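Local coordinates for protein peptidase, M20/M25/M40 family (Staphylococcus aureus, PDB 4EWT) that probably hydrolyses amide bonds of N-acylated substrates as a manganese-binding amidohydrolase of the M20 peptidase family, at residues F215-L227 / T269-L281. Residues are numbered along the deposited sequence; the frame is centred on the assembly and turned at random.
Sequences FVTALQTVVSRRL and TIEKEIKRLSKGL. With PE7 (1-deoxy-1-thio-heptaethylene glycol), chain L.
Arg226 and Glu273 meet because both side chains bend at their second torsion, chi2 -57° in each, which brings the guanidinium and the carboxylate together on the side of the helix pair turned from the sheet. The bond from Arg226 NE to Glu273 OE1, 3.3 Å, is a weak one within a salt bridge, and the two flat groups are turned 62° apart. Arg226 NH1 also donates a hydrogen bond to Asn206 of the second subunit. Arg276 grips the same carboxylate more firmly, side-on, with NE to OE1 and NH2 to OE2 of Glu273, both on the syn side. This double grip probably fixes the rotation of the carboxylate, which is shared by two arginines. The bound polyether chain of PE7 lies over one face of each guanidinium.

Toward the sheet the contact is apolar. Val222 is a knob among Ile270, Glu273, Ile274 and Leu277, its CG2 3.7 Å from Leu277 CD1. Leu277 answers as a knob among Phe215, Ala218, Leu219 and Val222. Leu219 reaches Ile274 CG1 with its CD1, at 3.7 Å. The ring of Phe215 puts CE1 3.8 Å from Leu277 CB. Phe215 CB touches Leu281 CD1, 3.8 Å away, and that methyl lies at the ring edge, near its plane. At the other end Leu227 CD2 lies 3.7 Å from Thr269 CG2, the two side chains running past each other in opposite directions.

The axes of segments 215-226 and 269-281 come within 9.7 Å and run roughly antiparallel, at 151°. Helices 208-226 and 264-285 pack side by side on one antiparallel sheet and meet another subunit, consistent with the smaller dimerisation (lid) domain of M20 peptidases. Ile270 and Ile274 rest on strand 248-261, Leu219 on strand 233-242, and Phe215 on strand 179-193.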
ATOM      1  N   PHE A 215      -6.481   2.634  -3.024  1.00  9.93           N
ATOM      2  CA  PHE A 215      -6.467   3.023  -4.435  1.00 10.93           C
ATOM      3  C   PHE A 215      -5.274   3.889  -4.871  1.00 10.99           C
ATOM      4  O   PHE A 215      -4.720   3.639  -5.935  1.00 10.96           O
ATOM      5  CB  PHE A 215      -7.762   3.738  -4.839  1.00 10.81           C
ATOM      6  CG  PHE A 215      -7.790   4.158  -6.288  1.00 12.59           C
ATOM      7  CD1 PHE A 215      -8.098   3.234  -7.291  1.00 12.98           C
ATOM      8  CD2 PHE A 215      -7.519   5.462  -6.650  1.00 12.77           C
ATOM      9  CE1 PHE A 215      -8.126   3.605  -8.635  1.00 13.84           C
ATOM     10  CE2 PHE A 215      -7.557   5.849  -8.001  1.00 14.95           C
ATOM     11  CZ  PHE A 215      -7.861   4.906  -8.992  1.00 14.11           C
ATOM     12  N   VAL A 216      -4.902   4.901  -4.075  1.00 10.50           N
ATOM     13  CA  VAL A 216      -3.775   5.771  -4.436  1.00 10.54           C
ATOM     14  C   VAL A 216      -2.473   4.965  -4.485  1.00 10.73           C
ATOM     15  O   VAL A 216      -1.717   5.120  -5.434  1.00 10.27           O
ATOM     16  CB  VAL A 216      -3.659   7.046  -3.529  1.00 11.00           C
ATOM     17  CG1 VAL A 216      -2.392   7.828  -3.816  1.00 11.33           C
ATOM     18  CG2 VAL A 216      -4.900   7.976  -3.718  1.00 10.30           C
ATOM     19  N   THR A 217      -2.241   4.086  -3.495  1.00 10.43           N
ATOM     20  CA  THR A 217      -1.068   3.229  -3.474  1.00 10.67           C
ATOM     21  C   THR A 217      -1.022   2.251  -4.654  1.00 10.05           C
ATOM     22  O   THR A 217       0.029   2.089  -5.279  1.00  9.49           O
ATOM     23  CB  THR A 217      -0.950   2.409  -2.149  1.00 12.21           C
ATOM     24  OG1 THR A 217      -2.059   1.495  -2.063  1.00 14.29           O
ATOM     25  CG2 THR A 217      -0.928   3.332  -0.932  1.00 12.76           C
ATOM     26  N   ALA A 218      -2.149   1.602  -4.955  1.00  9.48           N
ATOM     27  CA  ALA A 218      -2.232   0.685  -6.098  1.00  9.70           C
ATOM     28  C   ALA A 218      -2.052   1.402  -7.451  1.00 10.02           C
ATOM     29  O   ALA A 218      -1.527   0.833  -8.413  1.00  9.74           O
ATOM     30  CB  ALA A 218      -3.562  -0.088  -6.062  1.00 10.11           C
ATOM     31  N   LEU A 219      -2.522   2.642  -7.533  1.00  9.83           N
ATOM     32  CA  LEU A 219      -2.421   3.420  -8.760  1.00 10.28           C
ATOM     33  C   LEU A 219      -0.969   3.630  -9.242  1.00 10.14           C
ATOM     34  O   LEU A 219      -0.735   3.818 -10.436  1.00 10.14           O
ATOM     35  CB  LEU A 219      -3.074   4.775  -8.560  1.00 10.73           C
ATOM     36  CG  LEU A 219      -3.349   5.636  -9.797  1.00 12.33           C
ATOM     37  CD1 LEU A 219      -4.375   4.963 -10.707  1.00 13.21           C
ATOM     38  CD2 LEU A 219      -3.850   6.959  -9.320  1.00 10.62           C
ATOM     39  N   GLN A 220      -0.014   3.592  -8.316  1.00  9.82           N
ATOM     40  CA  GLN A 220       1.393   3.831  -8.652  1.00 10.26           C
ATOM     41  C   GLN A 220       1.925   2.750  -9.599  1.00 11.41           C
ATOM     42  O   GLN A 220       2.906   2.989 -10.295  1.00 11.74           O
ATOM     43  CB  GLN A 220       2.259   3.903  -7.389  1.00 10.04           C
ATOM     44  CG  GLN A 220       1.771   4.981  -6.365  1.00 10.05           C
ATOM     45  CD  GLN A 220       1.369   6.286  -7.030  1.00 11.85           C
ATOM     46  OE1 GLN A 220       0.214   6.732  -6.902  1.00 12.75           O
ATOM     47  NE2 GLN A 220       2.310   6.904  -7.742  1.00 10.46           N
ATOM     48  N   THR A 221       1.268   1.581  -9.625  1.00 10.90           N
ATOM     49  CA  THR A 221       1.671   0.502 -10.519  1.00 11.14           C
ATOM     50  C   THR A 221       1.347   0.762 -11.973  1.00 11.51           C
ATOM     51  O   THR A 221       1.918   0.114 -12.840  1.00 12.27           O
ATOM     52  CB  THR A 221       1.072  -0.868 -10.141  1.00 10.89           C
ATOM     53  OG1 THR A 221      -0.366  -0.777 -10.136  1.00 11.18           O
ATOM     54  CG2 THR A 221       1.594  -1.339  -8.782  1.00 10.48           C
ATOM     55  N   VAL A 222       0.447   1.700 -12.255  1.00 11.69           N
ATOM     56  CA  VAL A 222       0.178   2.066 -13.658  1.00 11.70           C
ATOM     57  C   VAL A 222       1.450   2.572 -14.343  1.00 12.75           C
ATOM     58  O   VAL A 222       1.872   2.046 -15.381  1.00 12.33           O
ATOM     59  CB  VAL A 222      -0.955   3.099 -13.782  1.00 12.36           C
ATOM     60  CG1 VAL A 222      -1.150   3.523 -15.241  1.00 11.41           C
ATOM     61  CG2 VAL A 222      -2.252   2.518 -13.199  1.00 11.22           C
ATOM     62  N   VAL A 223       2.096   3.567 -13.734  1.00 13.14           N
ATOM     63  CA  VAL A 223       3.347   4.046 -14.290  1.00 12.65           C
ATOM     64  C   VAL A 223       4.459   3.024 -14.026  1.00 13.31           C
ATOM     65  O   VAL A 223       5.306   2.783 -14.897  1.00 14.24           O
ATOM     66  CB  VAL A 223       3.694   5.502 -13.825  1.00 12.52           C
ATOM     67  CG1 VAL A 223       5.116   5.886 -14.203  1.00 12.29           C
ATOM     68  CG2 VAL A 223       2.712   6.521 -14.465  1.00 11.68           C
ATOM     69  N   SER A 224       4.461   2.389 -12.859  1.00 12.53           N
ATOM     70  CA  SER A 224       5.680   1.671 -12.456  1.00 12.84           C
ATOM     71  C   SER A 224       5.763   0.250 -13.002  1.00 12.66           C
ATOM     72  O   SER A 224       6.852  -0.347 -13.008  1.00 13.56           O
ATOM     73  CB  SER A 224       5.825   1.650 -10.922  1.00 12.29           C
ATOM     74  OG  SER A 224       5.047   0.601 -10.378  1.00 11.63           O
ATOM     75  N   ARG A 225       4.651  -0.287 -13.459  1.00 11.80           N
ATOM     76  CA  ARG A 225       4.534  -1.650 -13.916  1.00 12.78           C
ATOM     77  C   ARG A 225       3.893  -1.775 -15.308  1.00 13.03           C
ATOM     78  O   ARG A 225       4.375  -2.471 -16.132  1.00 13.23           O
ATOM     79  CB  ARG A 225       3.870  -2.547 -12.874  1.00 12.13           C
ATOM     80  CG  ARG A 225       4.553  -2.694 -11.581  1.00 11.61           C
ATOM     81  CD  ARG A 225       5.643  -3.674 -11.654  1.00 12.24           C
ATOM     82  NE  ARG A 225       6.860  -3.120 -12.158  1.00 12.82           N
ATOM     83  CZ  ARG A 225       7.970  -3.783 -12.393  1.00 13.19           C
ATOM     84  NH1 ARG A 225       8.054  -5.056 -12.211  1.00 13.49           N
ATOM     85  NH2 ARG A 225       8.992  -3.162 -12.841  1.00 13.62           N
ATOM     86  N   ARG A 226       2.826  -1.046 -15.531  1.00 13.59           N
ATOM     87  CA  ARG A 226       1.975  -1.242 -16.715  1.00 14.89           C
ATOM     88  C   ARG A 226       2.502  -0.556 -17.979  1.00 15.72           C
ATOM     89  O   ARG A 226       2.148  -0.942 -19.101  1.00 17.19           O
ATOM     90  CB  ARG A 226       0.556  -0.750 -16.418  1.00 14.31           C
ATOM     91  CG  ARG A 226      -0.134  -1.538 -15.316  1.00 16.49           C
ATOM     92  CD  ARG A 226      -0.179  -3.013 -15.661  1.00 17.31           C
ATOM     93  NE  ARG A 226      -1.149  -3.730 -14.839  1.00 19.58           N
ATOM     94  CZ  ARG A 226      -1.005  -4.989 -14.444  1.00 17.83           C
ATOM     95  NH1 ARG A 226       0.093  -5.654 -14.768  1.00 15.33           N
ATOM     96  NH2 ARG A 226      -1.951  -5.570 -13.710  1.00 16.89           N
ATOM     97  N   LEU A 227       3.321   0.472 -17.799  1.00 15.05           N
ATOM     98  CA  LEU A 227       3.941   1.153 -18.922  1.00 15.58           C
ATOM     99  C   LEU A 227       5.344   0.625 -19.127  1.00 15.99           C
ATOM    100  O   LEU A 227       6.026   0.253 -18.172  1.00 16.00           O
ATOM    101  CB  LEU A 227       4.008   2.673 -18.701  1.00 14.66           C
ATOM    102  CG  LEU A 227       2.698   3.436 -18.547  1.00 15.25           C
ATOM    103  CD1 LEU A 227       2.995   4.928 -18.371  1.00 14.52           C
ATOM    104  CD2 LEU A 227       1.776   3.190 -19.755  1.00 15.60           C
ATOM    105  N   THR A 269      -3.406   2.906 -22.842  1.00 15.04           N
ATOM    106  CA  THR A 269      -2.993   1.994 -21.771  1.00 15.01           C
ATOM    107  C   THR A 269      -3.304   2.528 -20.352  1.00 14.20           C
ATOM    108  O   THR A 269      -3.831   1.790 -19.513  1.00 13.42           O
ATOM    109  CB  THR A 269      -1.504   1.680 -21.883  1.00 15.08           C
ATOM    110  OG1 THR A 269      -1.291   0.919 -23.072  1.00 17.01           O
ATOM    111  CG2 THR A 269      -0.991   0.895 -20.655  1.00 14.53           C
ATOM    112  N   ILE A 270      -2.995   3.802 -20.104  1.00 13.57           N
ATOM    113  CA  ILE A 270      -3.235   4.418 -18.791  1.00 13.31           C
ATOM    114  C   ILE A 270      -4.728   4.426 -18.446  1.00 13.35           C
ATOM    115  O   ILE A 270      -5.132   4.131 -17.327  1.00 12.95           O
ATOM    116  CB  ILE A 270      -2.651   5.870 -18.704  1.00 13.32           C
ATOM    117  CG1 ILE A 270      -1.122   5.829 -18.686  1.00 13.12           C
ATOM    118  CG2 ILE A 270      -3.135   6.583 -17.436  1.00 12.46           C
ATOM    119  CD1 ILE A 270      -0.433   7.223 -18.772  1.00 13.83           C
ATOM    120  N   GLU A 271      -5.540   4.750 -19.431  1.00 14.18           N
ATOM    121  CA  GLU A 271      -6.962   4.811 -19.227  1.00 14.68           C
ATOM    122  C   GLU A 271      -7.513   3.410 -18.927  1.00 14.54           C
ATOM    123  O   GLU A 271      -8.368   3.254 -18.059  1.00 14.36           O
ATOM    124  CB  GLU A 271      -7.650   5.393 -20.463  1.00 15.06           C
ATOM    125  CG  GLU A 271      -9.152   5.394 -20.325  1.00 18.18           C
ATOM    126  CD  GLU A 271      -9.864   6.047 -21.495  1.00 23.24           C
ATOM    127  OE1 GLU A 271      -9.203   6.596 -22.410  1.00 24.41           O
ATOM    128  OE2 GLU A 271     -11.105   6.020 -21.472  1.00 26.03           O
ATOM    129  N   LYS A 272      -7.021   2.415 -19.663  1.00 14.10           N
ATOM    130  CA  LYS A 272      -7.414   1.028 -19.450  1.00 14.48           C
ATOM    131  C   LYS A 272      -7.033   0.544 -18.051  1.00 13.71           C
ATOM    132  O   LYS A 272      -7.833  -0.096 -17.371  1.00 13.49           O
ATOM    133  CB  LYS A 272      -6.802   0.127 -20.533  1.00 14.74           C
ATOM    134  CG  LYS A 272      -6.964  -1.387 -20.281  1.00 15.93           C
ATOM    135  CD  LYS A 272      -6.338  -2.207 -21.417  1.00 17.96           C
ATOM    136  CE  LYS A 272      -6.212  -3.673 -21.003  1.00 21.11           C
ATOM    137  NZ  LYS A 272      -5.732  -4.550 -22.122  1.00 23.81           N
ATOM    138  N   GLU A 273      -5.808   0.856 -17.631  1.00 13.03           N
ATOM    139  CA  GLU A 273      -5.308   0.406 -16.333  1.00 12.90           C
ATOM    140  C   GLU A 273      -5.924   1.117 -15.117  1.00 12.64           C
ATOM    141  O   GLU A 273      -6.095   0.504 -14.064  1.00 11.65           O
ATOM    142  CB  GLU A 273      -3.756   0.410 -16.315  1.00 12.13           C
ATOM    143  CG  GLU A 273      -3.149  -0.612 -17.324  1.00 12.78           C
ATOM    144  CD  GLU A 273      -3.637  -2.054 -17.094  1.00 14.60           C
ATOM    145  OE1 GLU A 273      -3.948  -2.393 -15.938  1.00 15.81           O
ATOM    146  OE2 GLU A 273      -3.708  -2.862 -18.058  1.00 17.52           O
ATOM    147  N   ILE A 274      -6.273   2.398 -15.274  1.00 12.84           N
ATOM    148  CA  ILE A 274      -6.941   3.151 -14.211  1.00 12.50           C
ATOM    149  C   ILE A 274      -8.375   2.653 -14.086  1.00 13.32           C
ATOM    150  O   ILE A 274      -8.889   2.512 -12.979  1.00 12.56           O
ATOM    151  CB  ILE A 274      -6.933   4.684 -14.495  1.00 13.71           C
ATOM    152  CG1 ILE A 274      -5.539   5.244 -14.242  1.00 11.87           C
ATOM    153  CG2 ILE A 274      -8.024   5.449 -13.648  1.00 12.26           C
ATOM    154  CD1 ILE A 274      -5.372   6.714 -14.627  1.00 15.57           C
ATOM    155  N   LYS A 275      -9.018   2.395 -15.227  1.00 13.26           N
ATOM    156  CA  LYS A 275     -10.342   1.767 -15.219  1.00 13.40           C
ATOM    157  C   LYS A 275     -10.351   0.385 -14.576  1.00 13.14           C
ATOM    158  O   LYS A 275     -11.311   0.052 -13.897  1.00 13.75           O
ATOM    159  CB  LYS A 275     -10.967   1.746 -16.629  1.00 14.12           C
ATOM    160  CG  LYS A 275     -11.469   3.116 -17.031  1.00 15.52           C
ATOM    161  CD  LYS A 275     -11.873   3.238 -18.515  1.00 16.60           C
ATOM    162  CE  LYS A 275     -12.527   4.597 -18.755  1.00 19.39           C
ATOM    163  NZ  LYS A 275     -13.097   4.730 -20.158  1.00 21.37           N
ATOM    164  N   ARG A 276      -9.273  -0.392 -14.738  1.00 12.96           N
ATOM    165  CA  ARG A 276      -9.173  -1.734 -14.120  1.00 13.10           C
ATOM    166  C   ARG A 276      -9.040  -1.630 -12.604  1.00 12.22           C
ATOM    167  O   ARG A 276      -9.693  -2.354 -11.844  1.00 12.31           O
ATOM    168  CB  ARG A 276      -7.962  -2.519 -14.667  1.00 12.78           C
ATOM    169  CG  ARG A 276      -7.960  -4.027 -14.263  1.00 14.04           C
ATOM    170  CD  ARG A 276      -6.528  -4.615 -14.287  1.00 13.84           C
ATOM    171  NE  ARG A 276      -5.905  -4.506 -15.600  1.00 14.82           N
ATOM    172  CZ  ARG A 276      -6.013  -5.411 -16.572  1.00 18.42           C
ATOM    173  NH1 ARG A 276      -6.712  -6.546 -16.393  1.00 16.64           N
ATOM    174  NH2 ARG A 276      -5.394  -5.195 -17.730  1.00 19.69           N
ATOM    175  N   LEU A 277      -8.173  -0.736 -12.164  1.00 11.75           N
ATOM    176  CA  LEU A 277      -8.028  -0.474 -10.735  1.00 11.87           C
ATOM    177  C   LEU A 277      -9.291   0.053 -10.105  1.00 11.99           C
ATOM    178  O   LEU A 277      -9.613  -0.304  -8.984  1.00 12.10           O
ATOM    179  CB  LEU A 277      -6.890   0.490 -10.473  1.00 11.09           C
ATOM    180  CG  LEU A 277      -5.528  -0.088 -10.828  1.00 12.17           C
ATOM    181  CD1 LEU A 277      -4.520   1.057 -10.736  1.00 12.51           C
ATOM    182  CD2 LEU A 277      -5.169  -1.253  -9.888  1.00 12.45           C
ATOM    183  N   SER A 278     -10.003   0.906 -10.824  1.00 13.03           N
ATOM    184  CA  SER A 278     -11.193   1.543 -10.286  1.00 14.36           C
ATOM    185  C   SER A 278     -12.353   0.548 -10.110  1.00 14.59           C
ATOM    186  O   SER A 278     -12.994   0.501  -9.047  1.00 14.50           O
ATOM    187  CB  SER A 278     -11.602   2.719 -11.179  1.00 14.71           C
ATOM    188  OG  SER A 278     -12.885   3.175 -10.789  1.00 21.11           O
ATOM    189  N   LYS A 279     -12.621  -0.238 -11.153  1.00 14.55           N
ATOM    190  CA  LYS A 279     -13.587  -1.340 -11.085  1.00 15.20           C
ATOM    191  C   LYS A 279     -13.227  -2.395 -10.013  1.00 14.77           C
ATOM    192  O   LYS A 279     -14.098  -2.869  -9.270  1.00 14.71           O
ATOM    193  CB  LYS A 279     -13.693  -2.018 -12.447  1.00 15.54           C
ATOM    194  CG  LYS A 279     -14.641  -3.183 -12.495  1.00 18.86           C
ATOM    195  CD  LYS A 279     -13.986  -4.539 -12.130  1.00 23.66           C
ATOM    196  CE  LYS A 279     -14.815  -5.722 -12.658  1.00 29.11           C
ATOM    197  NZ  LYS A 279     -15.667  -6.279 -11.560  1.00 31.07           N
ATOM    198  N   GLY A 280     -11.958  -2.793  -9.991  1.00 13.38           N
ATOM    199  CA  GLY A 280     -11.472  -3.790  -9.055  1.00 13.77           C
ATOM    200  C   GLY A 280     -11.554  -3.323  -7.606  1.00 13.34           C
ATOM    201  O   GLY A 280     -11.728  -4.142  -6.696  1.00 13.07           O
ATOM    202  N   LEU A 281     -11.422  -2.015  -7.388  1.00 12.24           N
ATOM    203  CA  LEU A 281     -11.582  -1.462  -6.041  1.00 11.89           C
ATOM    204  C   LEU A 281     -12.966  -1.771  -5.454  1.00 12.12           C
ATOM    205  O   LEU A 281     -13.094  -2.020  -4.257  1.00 12.06           O
ATOM    206  CB  LEU A 281     -11.330   0.046  -6.027  1.00 12.22           C
ATOM    207  CG  LEU A 281     -10.942   0.599  -4.655  1.00 11.42           C
ATOM    208  CD1 LEU A 281      -9.430   0.389  -4.451  1.00 10.54           C
ATOM    209  CD2 LEU A 281     -11.276   2.080  -4.608  1.00 11.14           C
TER
HETATM  210  S1  PE7 L 403       4.329 -14.271 -24.057  1.00 58.87           S
HETATM  211  C2  PE7 L 403       3.593 -15.803 -24.746  1.00 54.37           C
HETATM  212  C3  PE7 L 403       2.701 -16.528 -23.741  1.00 52.56           C
HETATM  213  O4  PE7 L 403       1.500 -15.762 -23.511  1.00 49.62           O
HETATM  214  C5  PE7 L 403       0.465 -16.614 -23.010  1.00 46.87           C
HETATM  215  C6  PE7 L 403      -0.060 -16.039 -21.710  1.00 44.32           C
HETATM  216  O7  PE7 L 403      -0.811 -14.885 -22.095  1.00 42.55           O
HETATM  217  C8  PE7 L 403      -1.225 -14.185 -20.915  1.00 40.82           C
HETATM  218  C9  PE7 L 403      -1.965 -12.900 -21.247  1.00 38.71           C
HETATM  219  O10 PE7 L 403      -1.406 -12.294 -22.390  1.00 38.22           O
HETATM  220  C11 PE7 L 403      -1.516 -10.880 -22.282  1.00 38.40           C
HETATM  221  C12 PE7 L 403      -0.187 -10.173 -22.433  1.00 39.21           C
HETATM  222  O13 PE7 L 403      -0.158  -9.173 -21.402  1.00 40.06           O
HETATM  223  C14 PE7 L 403       1.050  -8.421 -21.385  1.00 38.30           C
HETATM  224  C15 PE7 L 403       1.146  -7.900 -19.961  1.00 37.73           C
HETATM  225  O16 PE7 L 403      -0.114  -7.349 -19.640  1.00 36.34           O
HETATM  226  C17 PE7 L 403      -0.108  -6.815 -18.321  1.00 36.09           C
HETATM  227  C18 PE7 L 403      -1.557  -6.635 -17.935  1.00 35.85           C
HETATM  228  O19 PE7 L 403      -1.960  -7.905 -17.429  1.00 35.53           O
HETATM  229  C20 PE7 L 403      -3.226  -7.768 -16.776  1.00 36.19           C
HETATM  230  C21 PE7 L 403      -4.128  -8.987 -17.026  1.00 36.81           C
HETATM  231  O22 PE7 L 403      -4.000  -9.466 -18.373  1.00 36.80           O